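Local coordinates for GntR-family protein transcriptional regulator (Mycobacterium smegmatis, PDB 3F8M) that represses, as a DNA-binding winged helix-turn-helix regulator, the phnDCE operon for phosphate uptake while phosphate is available in the cell, at residues 86-89 with 90-93; 189-192 with 193-196. All blocks are in the same frame, centred on the assembly; numbering follows the deposited sequence.

Contact 1 (86-89 with 90-93); sequences MGSY and TEAA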
ATOM      1  N   MET A  86       6.217  -0.604 -12.864  1.00 33.16           N
ATOM      2  CA  MET A  86       6.723   0.396 -13.810  1.00 34.84           C
ATOM      3  C   MET A  86       5.694   0.839 -14.870  1.00 34.76           C
ATOM      4  O   MET A  86       6.019   1.614 -15.791  1.00 35.15           O
ATOM      5  CB  MET A  86       8.016  -0.141 -14.449  1.00 35.48           C
ATOM      6  CG  MET A  86       9.183  -0.207 -13.441  1.00 39.51           C
ATOM      7  SD  MET A  86      10.458  -1.496 -13.693  1.00 46.08           S
ATOM      8  CE  MET A  86       9.604  -2.958 -13.088  1.00 46.84           C
ATOM      9  N   GLY A  87       4.453   0.371 -14.721  1.00 34.19           N
ATOM     10  CA  GLY A  87       3.365   0.744 -15.620  1.00 34.98           C
ATOM     11  C   GLY A  87       2.876   2.161 -15.372  1.00 34.87           C
ATOM     12  O   GLY A  87       3.419   2.874 -14.538  1.00 35.52           O
ATOM     13  N   SER A  88       1.836   2.576 -16.083  1.00 34.81           N
ATOM     14  CA  SER A  88       1.436   3.972 -16.048  1.00 33.97           C
ATOM     15  C   SER A  88       0.126   4.195 -15.313  1.00 33.23           C
ATOM     16  O   SER A  88      -0.784   3.345 -15.322  1.00 33.64           O
ATOM     17  CB  SER A  88       1.344   4.532 -17.470  1.00 34.47           C
ATOM     18  OG  SER A  88       0.498   5.661 -17.582  1.00 34.96           O
ATOM     19  N   TYR A  89       0.039   5.368 -14.701  1.00 31.47           N
ATOM     20  CA  TYR A  89      -1.159   5.794 -14.005  1.00 30.01           C
ATOM     21  C   TYR A  89      -2.345   5.887 -14.991  1.00 30.11           C
ATOM     22  O   TYR A  89      -3.436   5.349 -14.735  1.00 28.09           O
ATOM     23  CB  TYR A  89      -0.871   7.143 -13.326  1.00 29.61           C
ATOM     24  CG  TYR A  89      -2.099   7.874 -12.844  1.00 28.43           C
ATOM     25  CD1 TYR A  89      -2.828   7.381 -11.756  1.00 28.31           C
ATOM     26  CD2 TYR A  89      -2.542   9.042 -13.478  1.00 26.15           C
ATOM     27  CE1 TYR A  89      -3.952   8.047 -11.292  1.00 28.86           C
ATOM     28  CE2 TYR A  89      -3.688   9.715 -13.025  1.00 26.41           C
ATOM     29  CZ  TYR A  89      -4.387   9.192 -11.939  1.00 30.14           C
ATOM     30  OH  TYR A  89      -5.526   9.824 -11.477  1.00 30.84           O
ATOM     31  N   THR A  90      -2.119   6.539 -16.136  1.00 30.39           N
ATOM     32  CA  THR A  90      -3.190   6.691 -17.152  1.00 31.62           C
ATOM     33  C   THR A  90      -3.598   5.351 -17.756  1.00 32.74           C
ATOM     34  O   THR A  90      -4.790   5.134 -18.029  1.00 32.98           O
ATOM     35  CB  THR A  90      -2.817   7.667 -18.276  1.00 30.93           C
ATOM     36  OG1 THR A  90      -1.468   7.413 -18.679  1.00 31.30           O
ATOM     37  CG2 THR A  90      -2.950   9.082 -17.810  1.00 29.67           C
ATOM     38  N   GLU A  91      -2.627   4.453 -17.948  1.00 33.64           N
ATOM     39  CA  GLU A  91      -2.933   3.110 -18.460  1.00 35.42           C
ATOM     40  C   GLU A  91      -3.810   2.341 -17.473  1.00 34.77           C
ATOM     41  O   GLU A  91      -4.719   1.622 -17.891  1.00 34.86           O
ATOM     42  CB  GLU A  91      -1.667   2.293 -18.755  1.00 36.40           C
ATOM     43  CG  GLU A  91      -0.769   2.882 -19.820  1.00 40.46           C
ATOM     44  CD  GLU A  91      -0.083   1.820 -20.684  1.00 47.01           C
ATOM     45  OE1 GLU A  91       0.012   0.630 -20.261  1.00 49.05           O
ATOM     46  OE2 GLU A  91       0.360   2.185 -21.799  1.00 49.48           O
ATOM     47  N   ALA A  92      -3.527   2.483 -16.170  1.00 34.11           N
ATOM     48  CA  ALA A  92      -4.306   1.770 -15.157  1.00 33.28           C
ATOM     49  C   ALA A  92      -5.744   2.259 -15.228  1.00 32.95           C
ATOM     50  O   ALA A  92      -6.655   1.449 -15.206  1.00 32.25           O
ATOM     51  CB  ALA A  92      -3.735   1.966 -13.758  1.00 33.87           C
ATOM     52  N   ALA A  93      -5.929   3.578 -15.322  1.00 32.42           N
ATOM     53  CA  ALA A  93      -7.272   4.172 -15.355  1.00 32.91           C
ATOM     54  C   ALA A  93      -8.008   3.802 -16.649  1.00 33.64           C
ATOM     55  O   ALA A  93      -9.194   3.463 -16.589  1.00 33.85           O
ATOM     56  CB  ALA A  93      -7.219   5.685 -15.167  1.00 32.59           C
TER
HETATM   57  O   HOH W   1       0.996   7.470 -19.333  1.00 40.14           O
HETATM   58  O   HOH W   2       1.496   0.871 -18.037  1.00 50.36           O

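Contact 2 (189-192 with 193-196); sequences LPDA and REAA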
ATOM      1  N   LEU A 189      -1.218  12.044   6.376  1.00 24.70           N
ATOM      2  CA  LEU A 189      -2.182  13.119   6.322  1.00 25.55           C
ATOM      3  C   LEU A 189      -1.575  14.300   5.569  1.00 25.87           C
ATOM      4  O   LEU A 189      -0.344  14.520   5.642  1.00 26.75           O
ATOM      5  CB  LEU A 189      -2.640  13.488   7.764  1.00 26.29           C
ATOM      6  CG  LEU A 189      -3.225  12.271   8.523  1.00 28.14           C
ATOM      7  CD1 LEU A 189      -3.141  12.437  10.053  1.00 31.91           C
ATOM      8  CD2 LEU A 189      -4.668  11.873   8.072  1.00 26.69           C
ATOM      9  N   PRO A 190      -2.393  15.060   4.814  1.00 26.56           N
ATOM     10  CA  PRO A 190      -1.786  16.135   4.078  1.00 26.47           C
ATOM     11  C   PRO A 190      -1.515  17.334   4.971  1.00 27.63           C
ATOM     12  O   PRO A 190      -2.274  17.603   5.925  1.00 27.50           O
ATOM     13  CB  PRO A 190      -2.865  16.501   3.033  1.00 27.60           C
ATOM     14  CG  PRO A 190      -4.159  16.241   3.782  1.00 27.08           C
ATOM     15  CD  PRO A 190      -3.862  14.997   4.582  1.00 26.23           C
ATOM     16  N   ASP A 191      -0.452  18.052   4.643  1.00 26.63           N
ATOM     17  CA  ASP A 191      -0.205  19.375   5.199  1.00 26.81           C
ATOM     18  C   ASP A 191      -1.084  20.425   4.477  1.00 26.55           C
ATOM     19  O   ASP A 191      -1.844  20.063   3.573  1.00 27.00           O
ATOM     20  CB  ASP A 191       1.300  19.695   5.195  1.00 25.52           C
ATOM     21  CG  ASP A 191       1.877  19.927   3.805  1.00 26.94           C
ATOM     22  OD1 ASP A 191       1.158  20.211   2.837  1.00 20.51           O
ATOM     23  OD2 ASP A 191       3.112  19.900   3.698  1.00 29.72           O
ATOM     24  N   ALA A 192      -1.027  21.692   4.894  1.00 25.89           N
ATOM     25  CA  ALA A 192      -1.943  22.718   4.384  1.00 25.97           C
ATOM     26  C   ALA A 192      -1.883  22.889   2.842  1.00 26.19           C
ATOM     27  O   ALA A 192      -2.911  23.019   2.166  1.00 25.74           O
ATOM     28  CB  ALA A 192      -1.726  24.074   5.119  1.00 27.74           C
ATOM     29  N   ARG A 193      -0.674  22.856   2.290  1.00 23.76           N
ATOM     30  CA  ARG A 193      -0.525  22.982   0.865  1.00 22.21           C
ATOM     31  C   ARG A 193      -1.089  21.755   0.139  1.00 21.56           C
ATOM     32  O   ARG A 193      -1.754  21.903  -0.876  1.00 21.69           O
ATOM     33  CB  ARG A 193       0.937  23.147   0.510  1.00 22.24           C
ATOM     34  CG  ARG A 193       1.146  23.219  -0.977  1.00 20.10           C
ATOM     35  CD  ARG A 193       2.597  23.528  -1.322  1.00 21.29           C
ATOM     36  NE  ARG A 193       2.753  23.646  -2.771  1.00 19.40           N
ATOM     37  CZ  ARG A 193       3.506  22.844  -3.514  1.00 20.17           C
ATOM     38  NH1 ARG A 193       4.212  21.886  -2.913  1.00 21.71           N
ATOM     39  NH2 ARG A 193       3.557  23.013  -4.848  1.00 19.14           N
ATOM     40  N   GLU A 194      -0.760  20.564   0.636  1.00 21.74           N
ATOM     41  CA  GLU A 194      -1.181  19.317  -0.028  1.00 22.26           C
ATOM     42  C   GLU A 194      -2.721  19.207  -0.032  1.00 22.04           C
ATOM     43  O   GLU A 194      -3.352  18.728  -1.008  1.00 18.82           O
ATOM     44  CB  GLU A 194      -0.542  18.112   0.645  1.00 22.15           C
ATOM     45  CG  GLU A 194       1.024  18.000   0.421  1.00 22.95           C
ATOM     46  CD  GLU A 194       1.707  17.057   1.390  1.00 23.80           C
ATOM     47  OE1 GLU A 194       1.165  16.797   2.492  1.00 26.17           O
ATOM     48  OE2 GLU A 194       2.805  16.539   1.054  1.00 23.24           O
ATOM     49  N   ALA A 195      -3.303  19.647   1.076  1.00 22.51           N
ATOM     50  CA  ALA A 195      -4.746  19.619   1.226  1.00 22.59           C
ATOM     51  C   ALA A 195      -5.382  20.549   0.217  1.00 22.89           C
ATOM     52  O   ALA A 195      -6.307  20.131  -0.490  1.00 23.72           O
ATOM     53  CB  ALA A 195      -5.137  19.987   2.645  1.00 23.61           C
ATOM     54  N   ALA A 196      -4.847  21.768   0.067  1.00 22.02           N
ATOM     55  CA  ALA A 196      -5.363  22.712  -0.910  1.00 21.80           C
ATOM     56  C   ALA A 196      -5.239  22.226  -2.364  1.00 21.54           C
ATOM     57  O   ALA A 196      -6.187  22.430  -3.176  1.00 19.61           O
ATOM     58  CB  ALA A 196      -4.710  24.089  -0.733  1.00 22.07           C
TER
HETATM   59  O   HOH W   3       2.119  15.141   4.106  1.00 39.48           O
HETATM   60  O   HOH W   4       4.542  17.715   2.993  1.00 34.80           O

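Contact 1 (86-89 with 90-93)
The N-terminal end of the short helix 89-94 is capped by Ser-88, whose hydroxyl reaches over the first turn toward Thr-90 and Glu-91. With OG anti to the backbone N (chi1 157°), Ser-88 turns its oxygen toward the opening turn, where it accepts two weak bonds. One, from Glu-91 N, is nearly straight but long, 3.4 Å to Ser-88 OG; the other, from Thr-90 N, is shorter but strongly bent, with an N-H...O angle of 121°. The hydroxyls of Ser-88 and Thr-90 lie side by side, OG to OG1 2.9 Å, and one water bridges them. Ser-88 CB also packs on Glu-91 CG at 3.6 Å. The Glu-91 chain bends at chi2 and leaves its carboxylate near the start of the turn, where a second water accepts from Ser-88 N and donates to Glu-91 OE1. That water closes the cap indirectly, in the place where a capping box would have a direct bond. Regular helix bonding then takes over: Ala-92 N donates to Ser-88 O at 3.0 Å, and Ala-93 N to Tyr-89 O at 3.1 Å. The buried Tyr-89 side chain touches Ile-80 and Gln-82 of strand 80-83 as well as Leu-135 and Thr-137 of strand 127-137. Ala-92 rests on Pro-83, while Ala-93 meets Ile-80 and Ala-100, so the helix packs on both strand 80-83 and strand 100-111, an outermost strand of the large antiparallel sheet within this chain.

Contact 2 (189-192 with 193-196)
Asp-191 and Glu-194 form a capping box at the start of helix 192-198, each side chain accepting from the other's backbone N-H. Glu-194 N donates to Asp-191 OD1 at 2.9 Å, nearly along the C-O axis; in return, Asp-191 N donates to Glu-194 OE1 at 3.0 Å, meeting that oxygen on its anti side, 21° out of the carboxylate plane. Asp-191 holds CG between its backbone N and carbonyl carbon (chi1 70°), which swings OD1 over the first turn. The two side chains cross at about a right angle and their carboxylates stack, planes 30° apart, with OD1 of Asp-191 only 3.4 Å from OE1 of Glu-194. The close-packed part lies on the side of Pro-190: its CB meets Glu-194 CB at 3.7 Å, its CG meets Ala-195 CB at 4.0 Å, and its CA lies against Glu-194 OE1. Further along, Ala-195 N bonds to Asp-191 O at 2.9 Å and Ala-196 N to Ala-192 O, continuing the helix. The looser part is bridged by water. One water donates to both Leu-189 O and Glu-194 OE1; another donates to Asp-191 OD2 and, weakly, to Glu-194 OE2. Ala-192 and Arg-193 are exposed, the extended arginine leading away from the turn to a salt bridge with Glu-132. Two carboxylates this close should repel, but the N-H donors of the helix start, the waters and the salt bridge from Arg-225 to Glu-194 OE2 probably offset the cost, consistent with both acids remaining ionised.

How the contacts relate
Contact 1 comes first along the chain, after strand 80-83, and contact 2 follows much later, after strand 180-188; their centres are 24 Å apart and their nearest atoms about 14 Å. Both begin a short helix, but at different places around the six-stranded antiparallel sheet. Helix 89-94 packs against strand 100-111, whereas helix 192-198 links strand 180-188 to its neighbour 206-214; strands 100-111 and 180-188 are the outermost two within this chain. The two caps thus start separate helices, each in its own part of the fold. Contact 1 adjoins the second subunit through Met-86; contact 2 lies within the UTRA range and touches no other chain of the dimer.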